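Local coordinates for protein glycoside Hydrolase (Bacteroides uniformis, PDB 5T99) that probably hydrolyses galactose-containing glycosidic bonds as a family 2 glycoside hydrolase of an intestinal agarose-degrading pathway, and binds the sugar mimic galacto-isofagomine, at residues V231-D236 and T248-M254; L314-N318 and D330-L334; D729-V735 and M787-Q793. All blocks are in the same frame, centred on the assembly; numbering follows the deposited sequence.

How the contacts relate
Contact 1 lies at the surface, whereas contacts 2 and 3 are buried. Contact 1 joins edge strands of two different sheets through interdigitating side chains and one hydroxyl-carboxylate bond. Contact 2 is near the centre of the chain, in the barrel domain, where a lysine, an asparagine, an aspartate and two waters satisfy each other between a loop and a helix. Contact 3 pairs neighbouring strands of one sheet through backbone bonds. Contacts 2 and 3 meet where Arg332 makes a cation-pi contact with Tyr732, their centres about 15 Å apart; contact 1 stands alone, its nearest atoms about 24 Å from contact 2.

Contact 1: residues V231-D236 and T248-M254; sequences VAILND and TLAYINM
Thr248 OG1 donates a hydrogen bond to Asp236 OD2, 2.7 Å away, the shortest polar link between these two strands. The hydroxyl reaches the oxygen on its syn side, 29° out of the carboxylate plane, and the two side chains come at each other from opposite directions. The methyl branch of the threonine, CG2, also lies close to Asp236 OD2, while Ala250 CB packs against the same oxygen from the next inward-facing position.

Further along, the bond gives way to hydrocarbon. Leu234 holds CG opposite its own backbone N (chi1 172°), which carries both methyls across to the other strand: CD2 rests 3.6 Å from Ala250 CB, and CD1 comes 3.3 Å from Tyr251 O. Ile252 answers in the reverse direction, its CD1 touching Ala232 CB at 3.8 Å and also meeting Leu234 CB. Met254, bent at its last two torsions, brings SD to 3.9 Å from Ala232 CB and sets CE against Val231 CG2, the two side chains crossing at about a right angle. A classic beta bulge sets Val231 and Ala232 both opposite Ile223 of the neighbouring strand 215-224.

With alanine at Asp236, the Thr248 hydroxyl would probably lose its carboxylate acceptor, and a gap would be likely beside the Ala250 methyl. The axes of segments 231-236 and 248-254 approach to 7.3 Å and run roughly antiparallel (157°). They share no backbone bond: at this separation the side chains lie between them, and each strand edges a different sheet, 230-240 one of four strands and 245-255 one of three. The contact thus closes a margin of the beta sandwich in this family 2 domain, and its chemistry implies that apolar interdigitation joins the two layers while a carboxylate oxygen, bonded to a hydroxyl, finishes one end of the row.

Contact 2: residues L314-N318 and D330-L334; sequences LHHDN and DERKL. With EDO (1,2-ethanediol), chain Q.
Asn318 and Lys333 join the loop after strand 305-313 to helix 327-339 in a beta-alpha unit of the TIM-barrel domain. The tight part is polar. Lys333 is extended from its backbone until a bend at chi3 (64°), and its NZ donates to Asn318 OD1 over 2.9 Å, arriving 53° above the carbonyl plane. The other half of the same amide faces the helix: Asn318 ND2 gives a nearly straight bond of 2.8 Å to Asp330 OD1, in the plane of the amide but above that of the carboxylate. One amide, donor and acceptor together, is thereby held against turning over. Two waters complete this knot, both accepting from Lys333 NZ. Water 1 is also hydrogen-bonded to His315 O, whereas water 2 donates to His316 O at 2.9 Å and to Asp330 OD1 at 2.7 Å. Amide and water 2 thus both bridge the lysine and the aspartate, whose opposite charges probably favour each other across them.

His315, in the loop itself, stacks on Trp162; its side chain lies about 5 Å from the bound galacto-isofagomine, placing the contact close to the sugar pocket. The other side is looser. Leu314 CD1 stays 4.3 Å from Leu334 CD2, and an ethanediol, probably from the crystallisation liquor, donates a hydrogen bond from its O2 to Leu314 O.

Contact 3: residues D729-V735 and M787-Q793; sequences DLSYITV and MCMLIVQ
Asp729 O meets the CA-H of Gln793 at the start of the pairing, 3.4 Å from that CA, while Asp729 OD1 accepts a hydrogen bond from Leu730 N and forms a salt bridge with Arg720. Leu730 follows as the non-hydrogen-bonded partner of Gln793, and its CD2 settles 3.9 Å from Ile791 CG2.

Ser731 and Val792 form the first hydrogen-bonded pair, each N giving to the other's O at 3.1 Å; the serine hydroxyl itself is taken by Arg720 O. Next comes Tyr732, whose side chain lies alongside that of Ile791, both pointing the same way. Tyr732 CE1 touches Ile791 CD1 at 3.5 Å and Ile791 CG2 sits over one ring face, while Met789 SD lies at the ring edge, 5.5 Å from its centroid and 87° off the normal, a Met-aromatic contact. Met789 gets there because it bends at chi2 and chi3, which also brings SD near Ile733 O. The ring then receives Arg332 of the barrel domain in a cation-pi contact.

Ile733 bonds through its N to Leu790 O at 2.8 Å, and its CD1 crosses to Val792 CG2; Ile733, Leu790 and Val792 all press on Ile804 of strand 800-807, which belongs to another sheet. Thr734 returns to the tyrosine's face, its OG1 beside Met789 CE and its CG2 beside Met787 SD. Val735 closes the walk with a second 2.8 Å bond, from its N to Cys788 O, and with its CB against Cys788 SG. The alternating pair types are those of antiparallel strands, here the central pair of their sheet; one face packed on strand 800-807, with the other turned to the barrel, indicates a beta sandwich in the C-terminal family 2 domain.

Contact 1: residues V231-D236 and T248-M254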
loop_
_atom_site.group_PDB
_atom_site.type_symbol
_atom_site.label_atom_id
_atom_site.label_comp_id
_atom_site.label_asym_id
_atom_site.label_seq_id
_atom_site.Cartn_x
_atom_site.Cartn_y
_atom_site.Cartn_z
ATOM N N VAL A 231 5.397 23.517 -20.462
ATOM C CA VAL A 231 5.964 24.753 -19.880
ATOM C C VAL A 231 7.485 24.893 -20.044
ATOM O O VAL A 231 8.043 25.953 -19.775
ATOM C CB VAL A 231 5.577 24.912 -18.388
ATOM C CG1 VAL A 231 4.066 24.882 -18.232
ATOM C CG2 VAL A 231 6.232 23.845 -17.496
ATOM N N ALA A 232 8.154 23.831 -20.479
ATOM C CA ALA A 232 9.594 23.893 -20.753
ATOM C C ALA A 232 9.990 22.734 -21.645
ATOM O O ALA A 232 9.384 21.661 -21.575
ATOM C CB ALA A 232 10.405 23.865 -19.461
ATOM N N ILE A 233 10.993 22.972 -22.490
ATOM C CA ILE A 233 11.535 21.955 -23.384
ATOM C C ILE A 233 13.059 21.941 -23.251
ATOM O O ILE A 233 13.706 22.993 -23.333
ATOM C CB ILE A 233 11.102 22.185 -24.850
ATOM C CG1 ILE A 233 9.631 21.797 -25.016
ATOM C CG2 ILE A 233 11.988 21.384 -25.817
ATOM C CD1 ILE A 233 9.057 22.066 -26.398
ATOM N N LEU A 234 13.613 20.747 -23.019
ATOM C CA LEU A 234 15.052 20.567 -22.886
ATOM C C LEU A 234 15.479 19.640 -24.003
ATOM O O LEU A 234 14.932 18.541 -24.143
ATOM C CB LEU A 234 15.421 19.960 -21.535
ATOM C CG LEU A 234 16.895 19.532 -21.350
ATOM C CD1 LEU A 234 17.881 20.680 -21.564
ATOM C CD2 LEU A 234 17.081 18.913 -19.968
ATOM N N ASN A 235 16.446 20.093 -24.792
ATOM C CA ASN A 235 17.013 19.296 -25.849
ATOM C C ASN A 235 18.324 18.650 -25.396
ATOM O O ASN A 235 19.077 19.203 -24.571
ATOM C CB ASN A 235 17.211 20.143 -27.107
ATOM C CG ASN A 235 15.920 20.314 -27.892
ATOM O OD1 ASN A 235 15.427 19.364 -28.506
ATOM N ND2 ASN A 235 15.358 21.515 -27.864
ATOM N N ASP A 236 18.574 17.465 -25.931
ATOM C CA ASP A 236 19.787 16.713 -25.648
ATOM C C ASP A 236 20.055 15.839 -26.866
ATOM O O ASP A 236 19.287 15.883 -27.829
ATOM C CB ASP A 236 19.595 15.886 -24.361
ATOM C CG ASP A 236 20.901 15.414 -23.747
ATOM O OD1 ASP A 236 21.981 15.856 -24.215
ATOM O OD2 ASP A 236 20.846 14.582 -22.797
ATOM N N THR A 248 22.922 9.742 -21.643
ATOM C CA THR A 248 23.229 11.153 -21.714
ATOM C C THR A 248 22.495 11.881 -20.613
ATOM O O THR A 248 21.418 11.464 -20.201
ATOM C CB THR A 248 22.869 11.746 -23.102
ATOM O OG1 THR A 248 23.151 13.152 -23.123
ATOM C CG2 THR A 248 21.399 11.491 -23.459
ATOM N N LEU A 249 23.097 12.978 -20.165
ATOM C CA LEU A 249 22.599 13.802 -19.076
ATOM C C LEU A 249 22.472 15.258 -19.508
ATOM O O LEU A 249 23.357 15.803 -20.162
ATOM C CB LEU A 249 23.554 13.708 -17.891
ATOM C CG LEU A 249 23.240 12.624 -16.867
ATOM C CD1 LEU A 249 24.455 12.365 -15.986
ATOM C CD2 LEU A 249 22.039 13.030 -16.018
ATOM N N ALA A 250 21.360 15.876 -19.130
ATOM C CA ALA A 250 21.104 17.290 -19.379
ATOM C C ALA A 250 20.286 17.845 -18.218
ATOM O O ALA A 250 19.747 17.085 -17.428
ATOM C CB ALA A 250 20.332 17.448 -20.675
ATOM N N TYR A 251 20.169 19.164 -18.132
ATOM C CA TYR A 251 19.351 19.803 -17.096
ATOM C C TYR A 251 18.651 21.028 -17.669
ATOM O O TYR A 251 19.077 21.605 -18.672
ATOM C CB TYR A 251 20.193 20.207 -15.874
ATOM C CG TYR A 251 21.098 21.368 -16.191
ATOM C CD1 TYR A 251 20.724 22.679 -15.886
ATOM C CD2 TYR A 251 22.294 21.162 -16.875
ATOM C CE1 TYR A 251 21.534 23.757 -16.227
ATOM C CE2 TYR A 251 23.113 22.225 -17.215
ATOM C CZ TYR A 251 22.728 23.517 -16.888
ATOM O OH TYR A 251 23.535 24.548 -17.221
ATOM N N ILE A 252 17.586 21.430 -16.998
ATOM C CA ILE A 252 16.822 22.601 -17.393
ATOM C C ILE A 252 16.290 23.290 -16.143
ATOM O O ILE A 252 15.923 22.622 -15.166
ATOM C CB ILE A 252 15.689 22.218 -18.369
ATOM C CG1 ILE A 252 14.968 23.472 -18.885
ATOM C CG2 ILE A 252 14.703 21.248 -17.726
ATOM C CD1 ILE A 252 14.050 23.226 -20.072
ATOM N N ASN A 253 16.277 24.622 -16.181
ATOM C CA ASN A 253 15.735 25.454 -15.103
ATOM C C ASN A 253 14.208 25.501 -15.213
ATOM O O ASN A 253 13.659 25.594 -16.316
ATOM C CB ASN A 253 16.266 26.896 -15.191
ATOM C CG ASN A 253 17.769 27.005 -14.967
ATOM O OD1 ASN A 253 18.389 26.201 -14.260
ATOM N ND2 ASN A 253 18.366 28.030 -15.560
ATOM N N MET A 254 13.546 25.403 -14.064
ATOM C CA MET A 254 12.116 25.667 -13.922
ATOM C C MET A 254 12.000 26.834 -12.958
ATOM O O MET A 254 12.274 26.686 -11.772
ATOM C CB MET A 254 11.397 24.449 -13.316
ATOM C CG MET A 254 11.512 23.161 -14.110
ATOM S SD MET A 254 10.512 23.247 -15.584
ATOM C CE MET A 254 8.890 22.914 -14.913
#

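Contact 2: residues L314-N318 and D330-L334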
loop_
_atom_site.group_PDB
_atom_site.type_symbol
_atom_site.label_atom_id
_atom_site.label_comp_id
_atom_site.label_asym_id
_atom_site.label_seq_id
_atom_site.Cartn_x
_atom_site.Cartn_y
_atom_site.Cartn_z
ATOM N N LEU A 314 2.007 -1.145 5.742
ATOM C CA LEU A 314 0.869 -1.748 5.047
ATOM C C LEU A 314 1.360 -2.930 4.238
ATOM O O LEU A 314 2.396 -2.825 3.557
ATOM C CB LEU A 314 0.220 -0.742 4.089
ATOM C CG LEU A 314 -0.558 0.444 4.657
ATOM C CD1 LEU A 314 -0.980 1.386 3.540
ATOM C CD2 LEU A 314 -1.778 -0.037 5.410
ATOM N N HIS A 315 0.630 -4.048 4.312
ATOM C CA HIS A 315 0.840 -5.146 3.375
ATOM C C HIS A 315 0.044 -4.891 2.117
ATOM O O HIS A 315 -0.884 -4.098 2.114
ATOM C CB HIS A 315 0.523 -6.515 3.984
ATOM C CG HIS A 315 1.677 -7.115 4.728
ATOM N ND1 HIS A 315 2.889 -7.382 4.126
ATOM C CD2 HIS A 315 1.810 -7.485 6.027
ATOM C CE1 HIS A 315 3.721 -7.883 5.023
ATOM N NE2 HIS A 315 3.090 -7.961 6.182
ATOM N N HIS A 316 0.454 -5.562 1.048
ATOM C CA HIS A 316 -0.018 -5.253 -0.291
ATOM C C HIS A 316 -1.433 -5.690 -0.603
ATOM O O HIS A 316 -2.037 -5.137 -1.523
ATOM C CB HIS A 316 0.938 -5.793 -1.356
ATOM C CG HIS A 316 0.931 -7.283 -1.489
ATOM N ND1 HIS A 316 1.501 -8.121 -0.550
ATOM C CD2 HIS A 316 0.449 -8.085 -2.464
ATOM C CE1 HIS A 316 1.363 -9.374 -0.940
ATOM N NE2 HIS A 316 0.728 -9.381 -2.098
ATOM N N ASP A 317 -1.980 -6.663 0.132
ATOM C CA ASP A 317 -3.372 -7.073 -0.120
ATOM C C ASP A 317 -4.343 -5.931 0.169
ATOM O O ASP A 317 -4.006 -4.953 0.874
ATOM C CB ASP A 317 -3.757 -8.356 0.641
ATOM C CG ASP A 317 -4.008 -8.135 2.129
ATOM O OD1 ASP A 317 -4.989 -7.444 2.483
ATOM O OD2 ASP A 317 -3.257 -8.715 2.952
ATOM N N ASN A 318 -5.534 -6.054 -0.402
ATOM C CA ASN A 318 -6.663 -5.194 -0.041
ATOM C C ASN A 318 -7.862 -6.037 0.432
ATOM O O ASN A 318 -8.985 -5.830 -0.016
ATOM C CB ASN A 318 -7.021 -4.296 -1.227
ATOM C CG ASN A 318 -6.107 -3.103 -1.338
ATOM O OD1 ASN A 318 -6.004 -2.307 -0.407
ATOM N ND2 ASN A 318 -5.444 -2.965 -2.475
ATOM N N ASP A 330 -6.630 0.802 -3.412
ATOM C CA ASP A 330 -5.439 1.461 -2.833
ATOM C C ASP A 330 -5.722 2.919 -2.465
ATOM O O ASP A 330 -5.365 3.355 -1.373
ATOM C CB ASP A 330 -4.219 1.393 -3.775
ATOM C CG ASP A 330 -3.491 0.045 -3.739
ATOM O OD1 ASP A 330 -3.755 -0.798 -2.878
ATOM O OD2 ASP A 330 -2.607 -0.167 -4.581
ATOM N N GLU A 331 -6.375 3.656 -3.358
ATOM C CA GLU A 331 -6.714 5.052 -3.095
ATOM C C GLU A 331 -7.528 5.196 -1.805
ATOM O O GLU A 331 -7.205 6.009 -0.947
ATOM C CB GLU A 331 -7.480 5.657 -4.272
ATOM C CG GLU A 331 -7.652 7.167 -4.171
ATOM C CD GLU A 331 -8.540 7.745 -5.262
ATOM O OE1 GLU A 331 -9.585 7.143 -5.603
ATOM O OE2 GLU A 331 -8.192 8.832 -5.763
ATOM N N ARG A 332 -8.575 4.390 -1.684
ATOM C CA ARG A 332 -9.416 4.362 -0.484
ATOM C C ARG A 332 -8.598 4.086 0.775
ATOM O O ARG A 332 -8.706 4.819 1.774
ATOM C CB ARG A 332 -10.508 3.307 -0.638
ATOM C CG ARG A 332 -11.379 3.096 0.585
ATOM C CD ARG A 332 -12.511 2.154 0.248
ATOM N NE ARG A 332 -13.305 1.794 1.413
ATOM C CZ ARG A 332 -13.104 0.737 2.202
ATOM N NH1 ARG A 332 -12.093 -0.118 2.006
ATOM N NH2 ARG A 332 -13.945 0.527 3.211
ATOM N N LYS A 333 -7.782 3.040 0.719
ATOM C CA LYS A 333 -6.881 2.698 1.830
ATOM C C LYS A 333 -5.999 3.884 2.230
ATOM O O LYS A 333 -5.929 4.230 3.388
ATOM C CB LYS A 333 -6.027 1.482 1.463
ATOM C CG LYS A 333 -5.158 0.969 2.594
ATOM C CD LYS A 333 -4.733 -0.475 2.378
ATOM C CE LYS A 333 -3.848 -0.648 1.157
ATOM N NZ LYS A 333 -3.506 -2.085 0.956
ATOM N N LEU A 334 -5.375 4.533 1.260
ATOM C CA LEU A 334 -4.524 5.694 1.542
ATOM C C LEU A 334 -5.312 6.905 2.049
ATOM O O LEU A 334 -4.848 7.603 2.962
ATOM C CB LEU A 334 -3.677 6.053 0.309
ATOM C CG LEU A 334 -2.658 4.967 -0.078
ATOM C CD1 LEU A 334 -1.976 5.312 -1.382
ATOM C CD2 LEU A 334 -1.610 4.777 1.010
HETATM C C1 EDO Q . 1.447 -1.365 -0.511
HETATM O O1 EDO Q . 1.871 -2.655 -0.934
HETATM C C2 EDO Q . 1.846 -1.129 0.939
HETATM O O2 EDO Q . 3.201 -1.533 1.174
HETATM O O HOH W 1 -3.002 -3.417 3.424
HETATM O O HOH W 2 -2.004 -2.215 -1.398
#

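Contact 3: residues D729-V735 and M787-Q793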
loop_
_atom_site.group_PDB
_atom_site.type_symbol
_atom_site.label_atom_id
_atom_site.label_comp_id
_atom_site.label_asym_id
_atom_site.label_seq_id
_atom_site.Cartn_x
_atom_site.Cartn_y
_atom_site.Cartn_z
ATOM N N ASP A 729 -13.264 0.210 -11.411
ATOM C CA ASP A 729 -13.628 1.113 -10.315
ATOM C C ASP A 729 -14.715 0.539 -9.417
ATOM O O ASP A 729 -15.568 -0.215 -9.877
ATOM C CB ASP A 729 -14.108 2.441 -10.922
ATOM C CG ASP A 729 -14.047 3.589 -9.962
ATOM O OD1 ASP A 729 -13.427 3.462 -8.870
ATOM O OD2 ASP A 729 -14.625 4.647 -10.312
ATOM N N LEU A 730 -14.679 0.917 -8.142
ATOM C CA LEU A 730 -15.466 0.278 -7.097
ATOM C C LEU A 730 -16.277 1.289 -6.314
ATOM O O LEU A 730 -15.846 2.421 -6.145
ATOM C CB LEU A 730 -14.533 -0.419 -6.099
ATOM C CG LEU A 730 -13.479 -1.392 -6.625
ATOM C CD1 LEU A 730 -12.477 -1.744 -5.536
ATOM C CD2 LEU A 730 -14.141 -2.651 -7.165
ATOM N N SER A 731 -17.438 0.873 -5.820
ATOM C CA SER A 731 -18.087 1.565 -4.710
ATOM C C SER A 731 -18.017 0.651 -3.501
ATOM O O SER A 731 -18.318 -0.530 -3.599
ATOM C CB SER A 731 -19.539 1.934 -5.020
ATOM O OG SER A 731 -20.038 2.863 -4.050
ATOM N N TYR A 732 -17.576 1.204 -2.377
ATOM C CA TYR A 732 -17.546 0.511 -1.086
ATOM C C TYR A 732 -18.776 0.933 -0.273
ATOM O O TYR A 732 -18.829 2.051 0.262
ATOM C CB TYR A 732 -16.266 0.850 -0.311
ATOM C CG TYR A 732 -15.039 0.095 -0.772
ATOM C CD1 TYR A 732 -14.551 -1.005 -0.052
ATOM C CD2 TYR A 732 -14.355 0.479 -1.924
ATOM C CE1 TYR A 732 -13.419 -1.691 -0.470
ATOM C CE2 TYR A 732 -13.223 -0.206 -2.346
ATOM C CZ TYR A 732 -12.755 -1.285 -1.620
ATOM O OH TYR A 732 -11.629 -1.941 -2.062
ATOM N N ILE A 733 -19.745 0.027 -0.168
ATOM C CA ILE A 733 -21.017 0.313 0.497
ATOM C C ILE A 733 -21.019 -0.274 1.904
ATOM O O ILE A 733 -21.106 -1.486 2.076
ATOM C CB ILE A 733 -22.209 -0.208 -0.346
ATOM C CG1 ILE A 733 -22.215 0.468 -1.725
ATOM C CG2 ILE A 733 -23.532 0.047 0.371
ATOM C CD1 ILE A 733 -23.003 -0.273 -2.791
ATOM N N THR A 734 -20.891 0.596 2.904
ATOM C CA THR A 734 -21.009 0.194 4.299
ATOM C C THR A 734 -22.417 -0.330 4.557
ATOM O O THR A 734 -23.396 0.255 4.085
ATOM C CB THR A 734 -20.739 1.369 5.268
ATOM O OG1 THR A 734 -19.421 1.886 5.047
ATOM C CG2 THR A 734 -20.867 0.917 6.733
ATOM N N VAL A 735 -22.506 -1.424 5.313
ATOM C CA VAL A 735 -23.769 -2.079 5.618
ATOM C C VAL A 735 -23.945 -2.066 7.123
ATOM O O VAL A 735 -23.168 -2.683 7.832
ATOM C CB VAL A 735 -23.795 -3.537 5.110
ATOM C CG1 VAL A 735 -25.161 -4.176 5.391
ATOM C CG2 VAL A 735 -23.445 -3.602 3.621
ATOM N N MET A 787 -21.698 -4.193 11.589
ATOM C CA MET A 787 -21.432 -3.771 10.220
ATOM C C MET A 787 -20.775 -4.828 9.361
ATOM O O MET A 787 -20.118 -5.755 9.846
ATOM C CB MET A 787 -20.554 -2.511 10.206
ATOM C CG MET A 787 -21.302 -1.217 10.514
ATOM S SD MET A 787 -20.287 0.278 10.407
ATOM C CE MET A 787 -19.533 0.328 12.034
ATOM N N CYS A 788 -20.978 -4.668 8.064
ATOM C CA CYS A 788 -20.219 -5.384 7.067
ATOM C C CYS A 788 -20.093 -4.461 5.840
ATOM O O CYS A 788 -20.460 -3.281 5.910
ATOM C CB CYS A 788 -20.852 -6.754 6.781
ATOM S SG CYS A 788 -22.471 -6.751 5.997
ATOM N N MET A 789 -19.535 -4.966 4.748
ATOM C CA MET A 789 -19.113 -4.100 3.651
ATOM C C MET A 789 -19.326 -4.809 2.337
ATOM O O MET A 789 -18.777 -5.888 2.127
ATOM C CB MET A 789 -17.632 -3.741 3.821
ATOM C CG MET A 789 -17.036 -2.853 2.728
ATOM S SD MET A 789 -17.634 -1.157 2.760
ATOM C CE MET A 789 -16.968 -0.605 4.337
ATOM N N LEU A 790 -20.111 -4.181 1.465
ATOM C CA LEU A 790 -20.383 -4.688 0.132
ATOM C C LEU A 790 -19.521 -3.914 -0.852
ATOM O O LEU A 790 -19.424 -2.694 -0.761
ATOM C CB LEU A 790 -21.870 -4.487 -0.214
ATOM C CG LEU A 790 -22.276 -4.831 -1.651
ATOM C CD1 LEU A 790 -22.122 -6.319 -1.893
ATOM C CD2 LEU A 790 -23.697 -4.387 -1.948
ATOM N N ILE A 791 -18.930 -4.616 -1.815
ATOM C CA ILE A 791 -18.106 -3.971 -2.832
ATOM C C ILE A 791 -18.696 -4.263 -4.205
ATOM O O ILE A 791 -18.797 -5.410 -4.605
ATOM C CB ILE A 791 -16.622 -4.425 -2.750
ATOM C CG1 ILE A 791 -16.071 -4.194 -1.333
ATOM C CG2 ILE A 791 -15.770 -3.650 -3.752
ATOM C CD1 ILE A 791 -14.736 -4.855 -1.055
ATOM N N VAL A 792 -19.085 -3.221 -4.927
ATOM C CA VAL A 792 -19.549 -3.391 -6.305
ATOM C C VAL A 792 -18.557 -2.760 -7.273
ATOM O O VAL A 792 -17.715 -1.982 -6.867
ATOM C CB VAL A 792 -20.996 -2.873 -6.529
ATOM C CG1 VAL A 792 -21.956 -3.602 -5.599
ATOM C CG2 VAL A 792 -21.112 -1.355 -6.367
ATOM N N GLN A 793 -18.668 -3.140 -8.544
ATOM C CA GLN A 793 -17.734 -2.759 -9.590
ATOM C C GLN A 793 -18.473 -2.465 -10.884
ATOM O O GLN A 793 -19.410 -3.169 -11.230
ATOM C CB GLN A 793 -16.751 -3.893 -9.834
ATOM C CG GLN A 793 -15.599 -3.535 -10.762
ATOM C CD GLN A 793 -14.489 -4.565 -10.720
ATOM O OE1 GLN A 793 -13.358 -4.269 -10.324
ATOM N NE2 GLN A 793 -14.803 -5.777 -11.133
#